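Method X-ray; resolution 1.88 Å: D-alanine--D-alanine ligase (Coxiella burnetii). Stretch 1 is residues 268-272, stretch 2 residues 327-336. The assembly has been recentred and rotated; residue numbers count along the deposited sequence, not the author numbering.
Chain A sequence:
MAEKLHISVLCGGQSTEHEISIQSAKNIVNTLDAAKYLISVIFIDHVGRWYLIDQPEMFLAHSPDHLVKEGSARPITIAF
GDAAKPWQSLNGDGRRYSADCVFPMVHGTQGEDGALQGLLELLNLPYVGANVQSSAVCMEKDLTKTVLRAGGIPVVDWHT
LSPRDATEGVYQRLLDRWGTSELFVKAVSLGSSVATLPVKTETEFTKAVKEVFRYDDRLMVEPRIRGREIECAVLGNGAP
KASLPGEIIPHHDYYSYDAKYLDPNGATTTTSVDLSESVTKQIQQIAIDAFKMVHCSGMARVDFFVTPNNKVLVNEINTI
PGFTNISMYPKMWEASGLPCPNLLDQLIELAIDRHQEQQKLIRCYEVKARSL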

ATOM      1  N   THR A 268     -23.138 -20.329  -7.380  1.00 32.69           N
ATOM      2  CA  THR A 268     -24.375 -20.148  -6.633  1.00 31.30           C
ATOM      3  C   THR A 268     -24.030 -19.569  -5.266  1.00 33.44           C
ATOM      4  O   THR A 268     -23.060 -19.985  -4.633  1.00 37.70           O
ATOM      5  CB  THR A 268     -25.115 -21.474  -6.448  1.00 34.89           C
ATOM      6  OG1 THR A 268     -25.585 -21.939  -7.719  1.00 35.10           O
ATOM      7  CG2 THR A 268     -26.299 -21.303  -5.508  1.00 39.42           C
ATOM      8  N   THR A 269     -24.801 -18.587  -4.817  1.00 37.42           N
ATOM      9  CA  THR A 269     -24.526 -17.966  -3.520  1.00 36.56           C
ATOM     10  C   THR A 269     -25.763 -17.991  -2.645  1.00 34.30           C
ATOM     11  O   THR A 269     -26.886 -18.023  -3.143  1.00 34.83           O
ATOM     12  CB  THR A 269     -24.080 -16.502  -3.659  1.00 41.13           C
ATOM     13  OG1 THR A 269     -25.107 -15.752  -4.320  1.00 38.27           O
ATOM     14  CG2 THR A 269     -22.781 -16.399  -4.441  1.00 43.06           C
ATOM     15  N   THR A 270     -25.564 -17.955  -1.334  1.00 30.06           N
ATOM     16  CA  THR A 270     -26.694 -17.930  -0.423  1.00 28.65           C
ATOM     17  C   THR A 270     -26.248 -17.357   0.902  1.00 32.20           C
ATOM     18  O   THR A 270     -25.102 -17.526   1.310  1.00 28.52           O
ATOM     19  CB  THR A 270     -27.281 -19.332  -0.187  1.00 31.26           C
ATOM     20  OG1 THR A 270     -28.402 -19.233   0.694  1.00 32.70           O
ATOM     21  CG2 THR A 270     -26.241 -20.262   0.437  1.00 32.64           C
ATOM     22  N   THR A 271     -27.162 -16.670   1.568  1.00 34.10           N
ATOM     23  CA  THR A 271     -26.860 -16.093   2.862  1.00 35.50           C
ATOM     24  C   THR A 271     -27.338 -17.053   3.949  1.00 43.01           C
ATOM     25  O   THR A 271     -27.143 -16.815   5.139  1.00 41.73           O
ATOM     26  CB  THR A 271     -27.528 -14.726   3.001  1.00 33.60           C
ATOM     27  OG1 THR A 271     -28.922 -14.848   2.693  1.00 38.71           O
ATOM     28  CG2 THR A 271     -26.884 -13.739   2.030  1.00 31.20           C
ATOM     29  N   SER A 272     -27.973 -18.143   3.520  1.00 42.90           N
ATOM     30  CA  SER A 272     -28.418 -19.187   4.439  1.00 46.76           C
ATOM     31  C   SER A 272     -27.530 -20.408   4.319  1.00 41.37           C
ATOM     32  O   SER A 272     -27.596 -21.142   3.344  1.00 45.37           O
ATOM     33  CB  SER A 272     -29.873 -19.582   4.172  1.00 58.44           C
ATOM     34  OG  SER A 272     -30.772 -18.642   4.741  1.00 69.25           O
TER
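Stretch 2 327-336: SMYPKMWEAS

Stretch 2 is built around the helix 328-335, with Ser327 directly before it, and packs against Thr269 and Thr270 of the short strand 268-270 and against Thr271, which follows it. The two segments run in roughly the same direction, their axes making an angle of 28° and approaching to 9.8 Å. The backbones are nearer at the second register pair: the CA atoms of Thr269 and Met328 are 7.4 Å apart, those of Thr271 and Met332 5.7 Å. The contact is small, burying 301 Å² in total, and no hydrogen bond crosses it; packing is largely by van der Waals contact.

Thr268, at the start of the strand, has an extended backbone and lies beyond the reach of the helix. Thr269 is the first residue to meet it. Its CA-to-CB bond points toward the helix, and its CB rests 3.6 Å from SD of Met328. The CA-to-CB bond of Met328 points sideways to stretch 1, but the end of the side chain comes nearer, with all three chi angles in the m well. On the same threonine, Thr269, OG1 lies 3.5 Å from NZ of Lys331, whose long side chain reaches back and across toward Thr269.

Thr270 continues the extended conformation, and the alternation of the strand turns its CA-to-CB bond away from the helix. Its contact is therefore made through the backbone, with the carbonyl O 3.5 Å from CE of Met328. The side chain, in the t rotamer, instead serves its own segment: OG1 accepts a hydrogen bond of 3.1 Å from N of Ser272, bridging the point where the strand gives way to loop.

At Thr271 the backbone leaves the extended region, with phi/psi of -96/-3°, and the CA-to-CB bond again points toward the helix. This residue has the largest area covered by the other stretch, 89 Å², and spans one helical turn. Its CG2 lies 3.6 Å from O of Lys331 and 4.0 Å from CB of the same lysine, while CB of Thr271 sits 3.6 Å from CB of Ala335. The CA-to-CB bond of Ala335 also points toward stretch 1. The Lys331 carbonyl under the methyl group is already engaged in the helix, its O accepting a 2.9 Å hydrogen bond from N of Ala335. Met332 contributes less: CG2 of Thr271 is 3.9 Å from its N, and the end of its side chain leads away.

Ser272 directs its CA-to-CB bond away from the helix and makes no contact with it.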

ATOM      1  N   SER A 327     -24.627  -9.083  -4.911  1.00 28.50           N
ATOM      2  CA  SER A 327     -23.293  -9.398  -4.418  1.00 27.76           C
ATOM      3  C   SER A 327     -23.322  -9.797  -2.950  1.00 30.72           C
ATOM      4  O   SER A 327     -24.110  -9.257  -2.165  1.00 24.71           O
ATOM      5  CB  SER A 327     -22.354  -8.213  -4.616  1.00 25.62           C
ATOM      6  OG  SER A 327     -22.043  -8.058  -5.983  1.00 26.73           O
ATOM      7  N   MET A 328     -22.443 -10.728  -2.583  1.00 25.92           N
ATOM      8  CA  MET A 328     -22.452 -11.291  -1.238  1.00 23.99           C
ATOM      9  C   MET A 328     -22.251 -10.265  -0.130  1.00 24.26           C
ATOM     10  O   MET A 328     -22.892 -10.352   0.913  1.00 24.49           O
ATOM     11  CB  MET A 328     -21.438 -12.437  -1.111  1.00 20.28           C
ATOM     12  CG  MET A 328     -21.961 -13.766  -1.737  1.00 24.35           C
ATOM     13  SD  MET A 328     -23.433 -14.364  -0.888  1.00 32.27           S
ATOM     14  CE  MET A 328     -22.748 -14.994   0.631  1.00 37.16           C
ATOM     15  N   TYR A 329     -21.361  -9.299  -0.332  1.00 21.19           N
ATOM     16  CA  TYR A 329     -21.122  -8.347   0.749  1.00 22.92           C
ATOM     17  C   TYR A 329     -22.412  -7.624   1.193  1.00 24.85           C
ATOM     18  O   TYR A 329     -22.813  -7.735   2.342  1.00 22.14           O
ATOM     19  CB  TYR A 329     -19.994  -7.359   0.435  1.00 16.98           C
ATOM     20  CG  TYR A 329     -19.658  -6.530   1.656  1.00 17.38           C
ATOM     21  CD1 TYR A 329     -18.697  -6.957   2.570  1.00 20.20           C
ATOM     22  CD2 TYR A 329     -20.344  -5.358   1.922  1.00 16.39           C
ATOM     23  CE1 TYR A 329     -18.412  -6.214   3.710  1.00 24.56           C
ATOM     24  CE2 TYR A 329     -20.065  -4.613   3.052  1.00 23.84           C
ATOM     25  CZ  TYR A 329     -19.107  -5.040   3.939  1.00 21.70           C
ATOM     26  OH  TYR A 329     -18.849  -4.292   5.066  1.00 21.98           O
ATOM     27  N   PRO A 330     -23.071  -6.895   0.284  1.00 22.27           N
ATOM     28  CA  PRO A 330     -24.334  -6.297   0.725  1.00 29.78           C
ATOM     29  C   PRO A 330     -25.404  -7.329   1.087  1.00 25.79           C
ATOM     30  O   PRO A 330     -26.135  -7.071   2.037  1.00 29.78           O
ATOM     31  CB  PRO A 330     -24.779  -5.464  -0.479  1.00 29.24           C
ATOM     32  CG  PRO A 330     -24.011  -6.007  -1.647  1.00 21.21           C
ATOM     33  CD  PRO A 330     -22.697  -6.450  -1.068  1.00 27.04           C
ATOM     34  N   LYS A 331     -25.504  -8.447   0.362  1.00 24.41           N
ATOM     35  CA  LYS A 331     -26.529  -9.446   0.669  1.00 26.60           C
ATOM     36  C   LYS A 331     -26.367 -10.026   2.075  1.00 27.03           C
ATOM     37  O   LYS A 331     -27.342 -10.215   2.787  1.00 23.51           O
ATOM     38  CB  LYS A 331     -26.531 -10.580  -0.354  1.00 35.06           C
ATOM     39  CG  LYS A 331     -27.259 -10.264  -1.636  1.00 52.17           C
ATOM     40  CD  LYS A 331     -27.235 -11.474  -2.571  1.00 65.36           C
ATOM     41  CE  LYS A 331     -27.726 -12.734  -1.866  1.00 74.92           C
ATOM     42  NZ  LYS A 331     -27.698 -13.937  -2.750  1.00 79.34           N
ATOM     43  N   MET A 332     -25.138 -10.322   2.473  1.00 25.92           N
ATOM     44  CA  MET A 332     -24.903 -10.825   3.821  1.00 25.51           C
ATOM     45  C   MET A 332     -25.339  -9.815   4.883  1.00 25.09           C
ATOM     46  O   MET A 332     -25.990 -10.179   5.871  1.00 25.93           O
ATOM     47  CB  MET A 332     -23.438 -11.209   4.014  1.00 20.17           C
ATOM     48  CG  MET A 332     -23.102 -12.542   3.366  1.00 24.48           C
ATOM     49  SD  MET A 332     -21.443 -13.092   3.762  1.00 26.35           S
ATOM     50  CE  MET A 332     -20.451 -12.012   2.733  1.00 28.25           C
ATOM     51  N   TRP A 333     -24.984  -8.544   4.691  1.00 26.13           N
ATOM     52  CA  TRP A 333     -25.452  -7.528   5.635  1.00 28.18           C
ATOM     53  C   TRP A 333     -26.973  -7.435   5.670  1.00 29.76           C
ATOM     54  O   TRP A 333     -27.564  -7.373   6.747  1.00 30.28           O
ATOM     55  CB  TRP A 333     -24.809  -6.154   5.400  1.00 21.04           C
ATOM     56  CG  TRP A 333     -23.478  -6.061   6.073  1.00 24.33           C
ATOM     57  CD1 TRP A 333     -22.274  -5.784   5.490  1.00 25.71           C
ATOM     58  CD2 TRP A 333     -23.206  -6.309   7.458  1.00 28.56           C
ATOM     59  NE1 TRP A 333     -21.278  -5.824   6.429  1.00 23.70           N
ATOM     60  CE2 TRP A 333     -21.820  -6.145   7.643  1.00 25.58           C
ATOM     61  CE3 TRP A 333     -24.001  -6.648   8.559  1.00 29.26           C
ATOM     62  CZ2 TRP A 333     -21.211  -6.305   8.888  1.00 27.87           C
ATOM     63  CZ3 TRP A 333     -23.396  -6.805   9.792  1.00 27.59           C
ATOM     64  CH2 TRP A 333     -22.015  -6.629   9.947  1.00 25.26           C
ATOM     65  N   GLU A 334     -27.608  -7.429   4.503  1.00 27.08           N
ATOM     66  CA  GLU A 334     -29.071  -7.369   4.466  1.00 26.84           C
ATOM     67  C   GLU A 334     -29.647  -8.525   5.262  1.00 29.77           C
ATOM     68  O   GLU A 334     -30.621  -8.370   5.996  1.00 34.53           O
ATOM     69  CB  GLU A 334     -29.597  -7.421   3.032  1.00 29.87           C
ATOM     70  CG  GLU A 334     -29.127  -6.299   2.142  1.00 48.24           C
ATOM     71  CD  GLU A 334     -29.878  -6.260   0.827  1.00 66.14           C
ATOM     72  OE1 GLU A 334     -30.959  -6.883   0.741  1.00 68.21           O
ATOM     73  OE2 GLU A 334     -29.384  -5.608  -0.118  1.00 73.44           O
ATOM     74  N   ALA A 335     -29.034  -9.692   5.107  1.00 27.41           N
ATOM     75  CA  ALA A 335     -29.509 -10.900   5.767  1.00 34.14           C
ATOM     76  C   ALA A 335     -29.260 -10.838   7.267  1.00 34.28           C
ATOM     77  O   ALA A 335     -29.812 -11.634   8.026  1.00 33.70           O
ATOM     78  CB  ALA A 335     -28.843 -12.135   5.168  1.00 34.17           C
ATOM     79  N   SER A 336     -28.432  -9.881   7.680  1.00 29.07           N
ATOM     80  CA  SER A 336     -28.065  -9.714   9.078  1.00 29.78           C
ATOM     81  C   SER A 336     -28.844  -8.578   9.736  1.00 39.34           C
ATOM     82  O   SER A 336     -28.593  -8.230  10.886  1.00 42.08           O
ATOM     83  CB  SER A 336     -26.561  -9.442   9.200  1.00 28.21           C
ATOM     84  OG  SER A 336     -25.832 -10.541   8.689  1.00 32.29           O
TER